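Xaa-Pro dipeptidase (Pyrococcus horikoshii, PDB 1WY2) probably splits dipeptides that end in proline, releasing the nonpolar amino acid in front of it, as a homodimeric metallopeptidase with two metal ions per subunit. Local coordinates at residues Leu24-Pro29 and Ser95-Gly100; Val244-Lys249 and Arg269-Glu274. All blocks are in the same frame, centred on the assembly; numbering follows the deposited sequence.

Interaction 1 of 2, residues Leu24-Pro29 and Ser95-Gly100; sequences LIAKNP and SSLPYG. With GOL (glycerol), chain G.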
loop_
_atom_site.group_PDB
_atom_site.type_symbol
_atom_site.label_atom_id
_atom_site.label_comp_id
_atom_site.label_asym_id
_atom_site.label_seq_id
_atom_site.Cartn_x
_atom_site.Cartn_y
_atom_site.Cartn_z
ATOM N N LEU A 24 7.246 -14.074 16.136
ATOM C CA LEU A 24 6.068 -13.257 15.895
ATOM C C LEU A 24 6.007 -12.886 14.416
ATOM O O LEU A 24 6.961 -12.330 13.880
ATOM C CB LEU A 24 6.130 -11.976 16.737
ATOM C CG LEU A 24 5.022 -10.951 16.484
ATOM C CD1 LEU A 24 3.668 -11.561 16.814
ATOM C CD2 LEU A 24 5.268 -9.707 17.331
ATOM N N ILE A 25 4.892 -13.207 13.766
ATOM C CA ILE A 25 4.688 -12.895 12.348
ATOM C C ILE A 25 3.543 -11.886 12.268
ATOM O O ILE A 25 2.431 -12.174 12.716
ATOM C CB ILE A 25 4.304 -14.164 11.546
ATOM C CG1 ILE A 25 5.430 -15.201 11.643
ATOM C CG2 ILE A 25 4.041 -13.808 10.079
ATOM C CD1 ILE A 25 6.751 -14.747 11.042
ATOM N N ALA A 26 3.808 -10.711 11.692
ATOM C CA ALA A 26 2.791 -9.664 11.601
ATOM C C ALA A 26 2.530 -9.069 10.216
ATOM O O ALA A 26 1.490 -8.445 10.003
ATOM C CB ALA A 26 3.133 -8.543 12.572
ATOM N N LYS A 27 3.453 -9.244 9.274
ATOM C CA LYS A 27 3.243 -8.683 7.938
ATOM C C LYS A 27 2.168 -9.485 7.205
ATOM O O LYS A 27 2.233 -10.712 7.141
ATOM C CB LYS A 27 4.550 -8.684 7.143
ATOM C CG LYS A 27 4.554 -7.694 5.983
ATOM C CD LYS A 27 5.878 -7.696 5.226
ATOM C CE LYS A 27 5.894 -6.614 4.148
ATOM N NZ LYS A 27 7.171 -6.589 3.376
ATOM N N ASN A 28 1.182 -8.781 6.651
ATOM C CA ASN A 28 0.061 -9.405 5.952
ATOM C C ASN A 28 0.381 -10.577 5.031
ATOM O O ASN A 28 -0.228 -11.646 5.147
ATOM C CB ASN A 28 -0.725 -8.351 5.171
ATOM C CG ASN A 28 -1.244 -7.244 6.060
ATOM O OD1 ASN A 28 -1.759 -7.500 7.148
ATOM N ND2 ASN A 28 -1.119 -6.005 5.600
ATOM N N PRO A 29 1.321 -10.398 4.089
ATOM C CA PRO A 29 1.631 -11.525 3.203
ATOM C C PRO A 29 2.136 -12.758 3.954
ATOM O O PRO A 29 1.807 -13.888 3.587
ATOM C CB PRO A 29 2.672 -10.941 2.241
ATOM C CG PRO A 29 3.304 -9.838 3.035
ATOM C CD PRO A 29 2.129 -9.216 3.744
ATOM N N SER A 95 11.946 -8.491 9.413
ATOM C CA SER A 95 12.730 -7.279 9.204
ATOM C C SER A 95 11.828 -6.074 8.958
ATOM O O SER A 95 12.292 -4.934 8.959
ATOM C CB SER A 95 13.676 -7.466 8.019
ATOM O OG SER A 95 14.638 -8.470 8.296
ATOM N N SER A 96 10.540 -6.333 8.759
ATOM C CA SER A 96 9.570 -5.275 8.502
ATOM C C SER A 96 8.880 -4.742 9.760
ATOM O O SER A 96 8.165 -3.743 9.696
ATOM C CB SER A 96 8.507 -5.783 7.529
ATOM O OG SER A 96 7.911 -6.977 8.014
ATOM N N LEU A 97 9.090 -5.398 10.897
ATOM C CA LEU A 97 8.443 -4.961 12.133
ATOM C C LEU A 97 8.900 -3.550 12.494
ATOM O O LEU A 97 10.094 -3.291 12.630
ATOM C CB LEU A 97 8.757 -5.929 13.276
ATOM C CG LEU A 97 7.703 -5.933 14.387
ATOM C CD1 LEU A 97 6.364 -6.385 13.811
ATOM C CD2 LEU A 97 8.142 -6.855 15.516
ATOM N N PRO A 98 7.944 -2.621 12.660
ATOM C CA PRO A 98 8.243 -1.225 12.998
ATOM C C PRO A 98 8.813 -0.938 14.390
ATOM O O PRO A 98 8.522 -1.631 15.368
ATOM C CB PRO A 98 6.910 -0.523 12.744
ATOM C CG PRO A 98 5.905 -1.573 13.098
ATOM C CD PRO A 98 6.494 -2.819 12.466
ATOM N N TYR A 99 9.631 0.109 14.452
ATOM C CA TYR A 99 10.288 0.552 15.679
ATOM C C TYR A 99 9.330 0.722 16.859
ATOM O O TYR A 99 9.578 0.205 17.949
ATOM C CB TYR A 99 11.009 1.880 15.408
ATOM C CG TYR A 99 11.715 2.465 16.609
ATOM C CD1 TYR A 99 12.875 1.880 17.113
ATOM C CD2 TYR A 99 11.220 3.603 17.242
ATOM C CE1 TYR A 99 13.526 2.416 18.219
ATOM C CE2 TYR A 99 11.864 4.147 18.350
ATOM C CZ TYR A 99 13.014 3.550 18.832
ATOM O OH TYR A 99 13.658 4.093 19.920
ATOM N N GLY A 100 8.242 1.450 16.634
ATOM C CA GLY A 100 7.274 1.694 17.689
ATOM C C GLY A 100 6.717 0.433 18.318
ATOM O O GLY A 100 6.564 0.351 19.538
HETATM C C1 GOL G . 10.225 -8.841 5.257
HETATM O O1 GOL G . 9.342 -7.840 4.770
HETATM C C2 GOL G . 9.464 -10.074 5.742
HETATM O O2 GOL G . 8.693 -10.620 4.665
HETATM C C3 GOL G . 10.439 -11.134 6.256
HETATM O O3 GOL G . 11.232 -10.647 7.326
#
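Lys27 NZ has several polar partners, while the stem of the same side chain lies along Ser96. Lys27 NZ forms a salt bridge with Glu292 and a 2.9 Å hydrogen bond to O1 of a glycerol, a molecule probably left from the crystallisation liquor. A second glycerol adds a weak bond. CG sits anti to the backbone N (chi1 -159°) and the chain runs out fully extended. This carries the methylenes past the serine, with Lys27 CD 3.5 Å from Ser96 OG. The first glycerol also spans the two segments: Ser95 N donates to O3 of that molecule at 3.1 Å (N-H...O angle 157°). An alanine in place of Lys27 would probably leave Glu292 without its charge partner and uncover the side of Ser96 that the methylenes now pack on. The contact belongs to the creatinase/prolidase N-terminal domain, where strand 22-25 runs parallel to strand 90-93 in a mixed sheet. The first segment holds the end of strand 22-25 and the second follows strand 90-93; each leads into a helix. Lys27 is the N-cap residue of helix 28-35, and Pro98 that of helix 99-108. The carboxylate of Glu94 accepts the backbone N-H groups of Ala26 and Lys27, at the bend between strand and helix. The apolar half of the contact is Leu97, which sends its two methyls to different partners. Leu97 CD1 lies 4.1 Å from Ala26 CB, and Leu97 CD2 lies 4.4 Å from Leu24 CD2. Leu105 of helix 99-108 touches both leucines. Backbone hydrogen bonds join Ser95, Leu97, Tyr99 and Gly100 to the second subunit.

Interaction 2 of 2, residues Val244-Lys249 and Arg269-Glu274; sequences VLEAQK and RNIIAE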
loop_
_atom_site.group_PDB
_atom_site.type_symbol
_atom_site.label_atom_id
_atom_site.label_comp_id
_atom_site.label_asym_id
_atom_site.label_seq_id
_atom_site.Cartn_x
_atom_site.Cartn_y
_atom_site.Cartn_z
ATOM N N VAL A 244 17.409 -2.989 -25.970
ATOM C CA VAL A 244 16.710 -3.510 -24.799
ATOM C C VAL A 244 16.124 -4.889 -25.116
ATOM O O VAL A 244 16.184 -5.800 -24.294
ATOM C CB VAL A 244 15.581 -2.557 -24.346
ATOM C CG1 VAL A 244 14.767 -3.201 -23.226
ATOM C CG2 VAL A 244 16.184 -1.243 -23.854
ATOM N N LEU A 245 15.567 -5.041 -26.316
ATOM C CA LEU A 245 14.988 -6.317 -26.730
ATOM C C LEU A 245 16.053 -7.409 -26.741
ATOM O O LEU A 245 15.819 -8.529 -26.286
ATOM C CB LEU A 245 14.376 -6.192 -28.129
ATOM C CG LEU A 245 13.740 -7.462 -28.705
ATOM C CD1 LEU A 245 12.534 -7.865 -27.859
ATOM C CD2 LEU A 245 13.321 -7.213 -30.144
ATOM N N GLU A 246 17.225 -7.080 -27.270
ATOM C CA GLU A 246 18.320 -8.042 -27.340
ATOM C C GLU A 246 18.759 -8.464 -25.940
ATOM O O GLU A 246 18.954 -9.650 -25.668
ATOM C CB GLU A 246 19.507 -7.429 -28.077
ATOM C CG GLU A 246 20.679 -8.379 -28.261
ATOM C CD GLU A 246 21.924 -7.668 -28.751
ATOM O OE1 GLU A 246 21.789 -6.603 -29.392
ATOM O OE2 GLU A 246 23.039 -8.178 -28.506
ATOM N N ALA A 247 18.917 -7.483 -25.058
ATOM C CA ALA A 247 19.338 -7.744 -23.687
ATOM C C ALA A 247 18.301 -8.565 -22.924
ATOM O O ALA A 247 18.652 -9.486 -22.191
ATOM C CB ALA A 247 19.593 -6.422 -22.961
ATOM N N GLN A 248 17.024 -8.235 -23.101
ATOM C CA GLN A 248 15.964 -8.955 -22.402
ATOM C C GLN A 248 15.907 -10.405 -22.881
ATOM O O GLN A 248 15.830 -11.330 -22.073
ATOM C CB GLN A 248 14.615 -8.259 -22.633
ATOM C CG GLN A 248 13.533 -8.568 -21.586
ATOM C CD GLN A 248 12.672 -9.766 -21.943
ATOM O OE1 GLN A 248 12.771 -10.315 -23.036
ATOM N NE2 GLN A 248 11.804 -10.163 -21.021
ATOM N N LYS A 249 15.956 -10.602 -24.194
ATOM C CA LYS A 249 15.908 -11.951 -24.748
ATOM C C LYS A 249 17.079 -12.801 -24.271
ATOM O O LYS A 249 16.901 -13.961 -23.893
ATOM C CB LYS A 249 15.903 -11.902 -26.277
ATOM C CG LYS A 249 14.573 -11.491 -26.881
ATOM C CD LYS A 249 14.651 -11.469 -28.402
ATOM C CE LYS A 249 15.057 -12.829 -28.957
ATOM N NZ LYS A 249 15.251 -12.793 -30.435
ATOM N N ARG A 269 23.155 -6.353 -18.453
ATOM C CA ARG A 269 23.890 -5.111 -18.241
ATOM C C ARG A 269 25.109 -4.974 -19.144
ATOM O O ARG A 269 25.381 -3.888 -19.652
ATOM C CB ARG A 269 24.306 -4.984 -16.772
ATOM C CG ARG A 269 24.713 -3.568 -16.365
ATOM C CD ARG A 269 24.790 -3.441 -14.850
ATOM N NE ARG A 269 23.518 -3.798 -14.223
ATOM C CZ ARG A 269 22.462 -2.992 -14.140
ATOM N NH1 ARG A 269 22.515 -1.762 -14.636
ATOM N NH2 ARG A 269 21.340 -3.429 -13.581
ATOM N N ASN A 270 25.836 -6.069 -19.355
ATOM C CA ASN A 270 27.018 -6.022 -20.214
ATOM C C ASN A 270 26.649 -5.729 -21.666
ATOM O O ASN A 270 27.384 -5.036 -22.370
ATOM C CB ASN A 270 27.809 -7.335 -20.127
ATOM C CG ASN A 270 28.506 -7.511 -18.786
ATOM O OD1 ASN A 270 28.796 -6.538 -18.090
ATOM N ND2 ASN A 270 28.792 -8.757 -18.428
ATOM N N ILE A 271 25.511 -6.256 -22.109
ATOM C CA ILE A 271 25.041 -6.031 -23.472
ATOM C C ILE A 271 24.740 -4.550 -23.671
ATOM O O ILE A 271 25.192 -3.936 -24.639
ATOM C CB ILE A 271 23.765 -6.860 -23.768
ATOM C CG1 ILE A 271 24.141 -8.332 -23.951
ATOM C CG2 ILE A 271 23.055 -6.323 -25.004
ATOM C CD1 ILE A 271 22.958 -9.266 -24.076
ATOM N N ILE A 272 23.981 -3.975 -22.744
ATOM C CA ILE A 272 23.630 -2.563 -22.831
ATOM C C ILE A 272 24.860 -1.667 -22.670
ATOM O O ILE A 272 24.969 -0.633 -23.325
ATOM C CB ILE A 272 22.561 -2.199 -21.768
ATOM C CG1 ILE A 272 21.254 -2.930 -22.100
ATOM C CG2 ILE A 272 22.329 -0.692 -21.743
ATOM C CD1 ILE A 272 20.140 -2.721 -21.089
ATOM N N ALA A 273 25.790 -2.071 -21.810
ATOM C CA ALA A 273 27.002 -1.290 -21.586
ATOM C C ALA A 273 27.897 -1.293 -22.824
ATOM O O ALA A 273 28.538 -0.288 -23.132
ATOM C CB ALA A 273 27.764 -1.833 -20.381
ATOM N N GLU A 274 27.938 -2.420 -23.529
ATOM C CA GLU A 274 28.755 -2.533 -24.737
ATOM C C GLU A 274 28.309 -1.541 -25.807
ATOM O O GLU A 274 29.119 -1.078 -26.613
ATOM C CB GLU A 274 28.692 -3.955 -25.302
ATOM C CG GLU A 274 29.493 -4.977 -24.519
ATOM C CD GLU A 274 29.536 -6.331 -25.207
ATOM O OE1 GLU A 274 28.468 -6.963 -25.355
ATOM O OE2 GLU A 274 30.640 -6.761 -25.605
#
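Ile271 and Ile272 pack against Ala247, joining two successive helices, 261-274 and 235-254. The pair lies in the M24 metallopeptidase domain, which has the pita-bread fold, with helices backing a curved sheet. The short segments run nearly antiparallel, at 157°, and their axes approach to 9.0 Å. Ala247 CA is 6.0 Å from Ile271 CA, a closeness that the small alanine side chain probably permits.

Arg269 starts the segment with its CB pointing away from the other helix. Its guanidinium group forms a salt bridge with Asp265, bonds to the His283 carbonyl and makes a cation-pi contact with Phe281. Two residues on, Ile271 reaches across with both branches. CG1 is anti to the carbonyl carbon (chi1 -74°) and the branch is extended beyond it, so the terminal CD1 of Ile271 comes over the backbone of the facing helix, 3.9 Å from Ala247 CA. The shorter branch does double work. Ile271 CG2 meets Ala247 CB at 4.0 Å, and it also lies 4.0 Å from Glu246 OE2. The other carboxylate oxygen of that glutamate, OE1, is hydrogen-bonded to the Tyr275 hydroxyl, which probably steadies the carboxylate beside the isoleucine methyl.

Ile272 comes next and takes the inner side. Ile272 CG1 is 4.0 Å from Ala247 CB, so the alanine methyl is touched by both isoleucines. Ile272 also packs on Ile243, Phe281, and Pro317 and Ile319 of strand 312-321. Val244 of the other helix also touches Ile319, and both helices thus lie against the sheet. At the end of the segment, Glu274 brings a second carboxylate near that of Glu246. Glu274 OE1 and Glu246 OE2 stay 6.4 Å apart.

The two interactions sit on opposite sides of the chain's centre, one in each domain. Their centres are 38 Å apart and their nearest atoms about 22 Å apart, so they do not touch. Along the sequence, both segments of interaction 1 come before those of interaction 2. Interaction 1 is away from the annotated metal sites, but its Lys27 reaches the catalytic domain through Glu292 and its second segment makes backbone hydrogen bonds to the second subunit. Interaction 2 lies closer to the metals, which are zinc in this crystal. The side chain of Ile272 is about 10 Å from that of Glu316, and that of Ala247 about 12 Å from that of Glu330, both metal ligands.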